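Local coordinates for Exo-beta-1,4-mannosidase (Rhizomucor miehei, PDB 4LYP), which probably hydrolyses beta-mannosides from their non-reducing ends, as a family 5 glycoside hydrolase with a TIM-barrel fold that also carries out transglycosylation, at residues R190-D194 against Q240-W246. Residues are numbered along the deposited sequence; the frame is centred on the assembly and turned at random.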
ATOM      1  N   ARG A 190      -6.187 -10.031  17.956  1.00  9.11           N
ATOM      2  CA  ARG A 190      -7.260 -10.977  18.277  1.00  9.71           C
ATOM      3  C   ARG A 190      -7.999 -11.404  17.038  1.00  8.49           C
ATOM      4  O   ARG A 190      -8.551 -12.520  16.990  1.00  9.64           O
ATOM      5  CB  ARG A 190      -8.212 -10.400  19.296  1.00 10.38           C
ATOM      6  CG  ARG A 190      -7.548 -10.201  20.667  1.00 12.27           C
ATOM      7  CD  ARG A 190      -8.528  -9.857  21.752  1.00 15.85           C
ATOM      8  NE  ARG A 190      -9.068  -8.579  21.472  1.00 14.61           N
ATOM      9  CZ  ARG A 190     -10.099  -8.006  22.159  1.00 16.11           C
ATOM     10  NH1 ARG A 190     -10.756  -8.724  23.065  1.00 17.68           N
ATOM     11  NH2 ARG A 190     -10.548  -6.768  21.893  1.00 18.59           N
ATOM     12  N   PHE A 191      -8.008 -10.574  16.002  1.00  8.39           N
ATOM     13  CA  PHE A 191      -8.590 -10.902  14.700  1.00  8.14           C
ATOM     14  C   PHE A 191      -8.164 -12.259  14.175  1.00  8.46           C
ATOM     15  O   PHE A 191      -8.997 -12.982  13.584  1.00  9.63           O
ATOM     16  CB  PHE A 191      -8.193  -9.796  13.722  1.00  8.75           C
ATOM     17  CG  PHE A 191      -8.807  -9.922  12.328  1.00  7.54           C
ATOM     18  CD1 PHE A 191      -8.203 -10.731  11.355  1.00  9.13           C
ATOM     19  CD2 PHE A 191      -9.942  -9.206  12.010  1.00  8.95           C
ATOM     20  CE1 PHE A 191      -8.783 -10.863  10.052  1.00 10.43           C
ATOM     21  CE2 PHE A 191     -10.487  -9.317  10.731  1.00 10.50           C
ATOM     22  CZ  PHE A 191      -9.899 -10.104   9.762  1.00 10.49           C
ATOM     23  N   TYR A 192      -6.880 -12.638  14.345  1.00  8.71           N
ATOM     24  CA  TYR A 192      -6.408 -13.940  13.890  1.00  9.54           C
ATOM     25  C   TYR A 192      -5.880 -14.827  15.029  1.00  9.75           C
ATOM     26  O   TYR A 192      -5.717 -15.995  14.825  1.00 12.77           O
ATOM     27  CB  TYR A 192      -5.395 -13.797  12.761  1.00 11.18           C
ATOM     28  CG  TYR A 192      -4.320 -12.715  12.972  1.00  9.00           C
ATOM     29  CD1 TYR A 192      -3.359 -12.813  13.904  1.00  9.62           C
ATOM     30  CD2 TYR A 192      -4.362 -11.537  12.191  1.00 10.37           C
ATOM     31  CE1 TYR A 192      -2.379 -11.827  14.085  1.00  9.67           C
ATOM     32  CE2 TYR A 192      -3.415 -10.543  12.358  1.00 10.43           C
ATOM     33  CZ  TYR A 192      -2.432 -10.674  13.304  1.00 10.10           C
ATOM     34  OH  TYR A 192      -1.513  -9.657  13.449  1.00 11.02           O
ATOM     35  N   ASN A 193      -5.646 -14.291  16.226  1.00  9.41           N
ATOM     36  CA  ASN A 193      -5.036 -15.099  17.314  1.00 10.66           C
ATOM     37  C   ASN A 193      -6.045 -15.583  18.365  1.00 11.15           C
ATOM     38  O   ASN A 193      -5.739 -16.485  19.154  1.00 15.28           O
ATOM     39  CB  ASN A 193      -3.959 -14.267  18.056  1.00 11.41           C
ATOM     40  CG  ASN A 193      -2.673 -14.174  17.269  1.00 11.48           C
ATOM     41  OD1 ASN A 193      -2.435 -14.982  16.368  1.00 12.96           O
ATOM     42  ND2 ASN A 193      -1.869 -13.167  17.621  1.00 13.83           N
ATOM     43  N   ASP A 194      -7.238 -15.010  18.441  1.00  9.80           N
ATOM     44  CA  ASP A 194      -8.164 -15.356  19.525  1.00 10.20           C
ATOM     45  C   ASP A 194      -9.111 -16.442  19.005  1.00  9.64           C
ATOM     46  O   ASP A 194      -9.783 -16.263  17.978  1.00 11.34           O
ATOM     47  CB  ASP A 194      -8.914 -14.138  19.986  1.00 10.57           C
ATOM     48  CG  ASP A 194      -9.876 -14.481  21.090  1.00 11.01           C
ATOM     49  OD1 ASP A 194      -9.541 -14.135  22.272  1.00 20.72           O
ATOM     50  OD2 ASP A 194     -10.935 -15.047  20.905  1.00 11.39           O
ATOM     51  N   GLN A 240       0.522  -8.395  11.694  1.00  8.58           N
ATOM     52  CA  GLN A 240       1.569  -8.389  12.709  1.00  8.60           C
ATOM     53  C   GLN A 240       1.759  -9.789  13.297  1.00  8.14           C
ATOM     54  O   GLN A 240       1.002 -10.239  14.147  1.00  9.46           O
ATOM     55  CB  GLN A 240       1.255  -7.365  13.800  1.00  8.81           C
ATOM     56  CG  GLN A 240       1.117  -5.919  13.295  1.00  9.14           C
ATOM     57  CD  GLN A 240       2.428  -5.407  12.744  1.00  8.50           C
ATOM     58  OE1 GLN A 240       3.414  -5.252  13.489  1.00 10.59           O
ATOM     59  NE2 GLN A 240       2.522  -5.194  11.431  1.00  9.24           N
ATOM     60  N   GLU A 241       2.796 -10.487  12.820  1.00  9.73           N
ATOM     61  CA  GLU A 241       3.108 -11.862  13.314  1.00  9.97           C
ATOM     62  C   GLU A 241       1.856 -12.744  13.295  1.00  9.59           C
ATOM     63  O   GLU A 241       1.586 -13.428  14.306  1.00 11.41           O
ATOM     64  CB  GLU A 241       3.776 -11.756  14.693  1.00 12.17           C
ATOM     65  CG  GLU A 241       5.105 -11.016  14.534  1.00 13.04           C
ATOM     66  CD  GLU A 241       6.140 -11.520  15.511  1.00 20.44           C
ATOM     67  OE1 GLU A 241       6.777 -12.648  15.361  1.00 27.09           O
ATOM     68  OE2 GLU A 241       6.271 -10.857  16.485  1.00 27.00           O
ATOM     69  N   ALA A 242       1.110 -12.757  12.228  1.00  9.28           N
ATOM     70  CA  ALA A 242      -0.072 -13.594  12.098  1.00  9.50           C
ATOM     71  C   ALA A 242       0.386 -15.047  11.871  1.00  9.17           C
ATOM     72  O   ALA A 242       1.452 -15.307  11.289  1.00 10.18           O
ATOM     73  CB  ALA A 242      -0.877 -13.111  10.939  1.00  9.84           C
ATOM     74  N   PRO A 243      -0.441 -16.037  12.271  1.00  9.89           N
ATOM     75  CA  PRO A 243       0.011 -17.420  12.135  1.00 10.32           C
ATOM     76  C   PRO A 243       0.014 -17.868  10.705  1.00  8.97           C
ATOM     77  O   PRO A 243      -0.833 -17.448   9.851  1.00  9.94           O
ATOM     78  CB  PRO A 243      -0.988 -18.195  12.959  1.00 13.51           C
ATOM     79  CG  PRO A 243      -2.151 -17.297  13.063  1.00 13.96           C
ATOM     80  CD  PRO A 243      -1.705 -15.897  12.961  1.00 10.74           C
ATOM     81  N   ALA A 244       0.938 -18.787  10.390  1.00 10.21           N
ATOM     82  CA  ALA A 244       1.034 -19.377   9.058  1.00 10.64           C
ATOM     83  C   ALA A 244      -0.326 -19.907   8.588  1.00  9.63           C
ATOM     84  O   ALA A 244      -0.714 -19.801   7.417  1.00 10.60           O
ATOM     85  CB  ALA A 244       2.078 -20.502   9.005  1.00 12.86           C
ATOM     86  N   SER A 245      -1.059 -20.552   9.506  1.00 11.09           N
ATOM     87  CA  SER A 245      -2.347 -21.163   9.106  1.00 12.46           C
ATOM     88  C   SER A 245      -3.344 -20.116   8.620  1.00 11.01           C
ATOM     89  O   SER A 245      -4.176 -20.399   7.768  1.00 11.49           O
ATOM     90  CB  SER A 245      -2.943 -21.905  10.317  1.00 13.75           C
ATOM     91  OG  SER A 245      -3.065 -21.026  11.464  1.00 16.54           O
ATOM     92  N   TRP A 246      -3.267 -18.882   9.163  1.00 10.04           N
ATOM     93  CA  TRP A 246      -4.180 -17.815   8.714  1.00  9.87           C
ATOM     94  C   TRP A 246      -3.786 -17.362   7.305  1.00  9.42           C
ATOM     95  O   TRP A 246      -4.653 -17.225   6.438  1.00 10.49           O
ATOM     96  CB  TRP A 246      -4.175 -16.688   9.710  1.00  9.43           C
ATOM     97  CG  TRP A 246      -4.989 -15.506   9.331  1.00  9.12           C
ATOM     98  CD1 TRP A 246      -6.330 -15.369   9.478  1.00  9.82           C
ATOM     99  CD2 TRP A 246      -4.499 -14.255   8.727  1.00  8.69           C
ATOM    100  NE1 TRP A 246      -6.747 -14.121   9.031  1.00 10.25           N
ATOM    101  CE2 TRP A 246      -5.657 -13.407   8.577  1.00  9.88           C
ATOM    102  CE3 TRP A 246      -3.244 -13.798   8.309  1.00  8.28           C
ATOM    103  CZ2 TRP A 246      -5.569 -12.134   8.047  1.00  9.94           C
ATOM    104  CZ3 TRP A 246      -3.162 -12.477   7.837  1.00  9.22           C
ATOM    105  CH2 TRP A 246      -4.324 -11.677   7.669  1.00  9.40           C
TER
HETATM  106  O   HOH W   1       0.813 -12.484  16.795  1.00 19.92           O
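Tyr192 lies with one ring face on the methyl of Ala242, whose CB sits 3.6 Å from the ring centroid and only 8° off the normal, a CH-pi contact; so small a side chain lets the ring lie close over the backbone, with Tyr192 CE1 3.5 Å from Ala242 CA. CG of Tyr192 stands between backbone N and carbonyl carbon (chi1 45°), which sends the ring across 240-243. At its far end OH donates to Gln240 O, 2.7 Å away, approaching from above the carbonyl plane; a phenol suits this place, being apolar along its length and polar at the end. At the near end of the side chain, Tyr192 CB rests over the five-membered ring of Trp246, 3.8 Å from its centroid, while the Tyr192 ring and the six-membered ring of the indole are inclined at 46°. The edge of Phe191 reaches the same indole, which spends its N-H on Asn202. In this TIM barrel, 240-243 ends the loop that leads from strand 230-234 into helix 244-257, and the contact joins this beta-alpha unit to the end of helix 181-193. Pro243, the N-cap residue of helix 244-257, needs no backbone N-H there and packs CD against Tyr192 CD1 at 3.6 Å. At the exposed Asn193, a water accepts from its ND2 (2.9 Å) and donates to Glu241 O (2.8 Å).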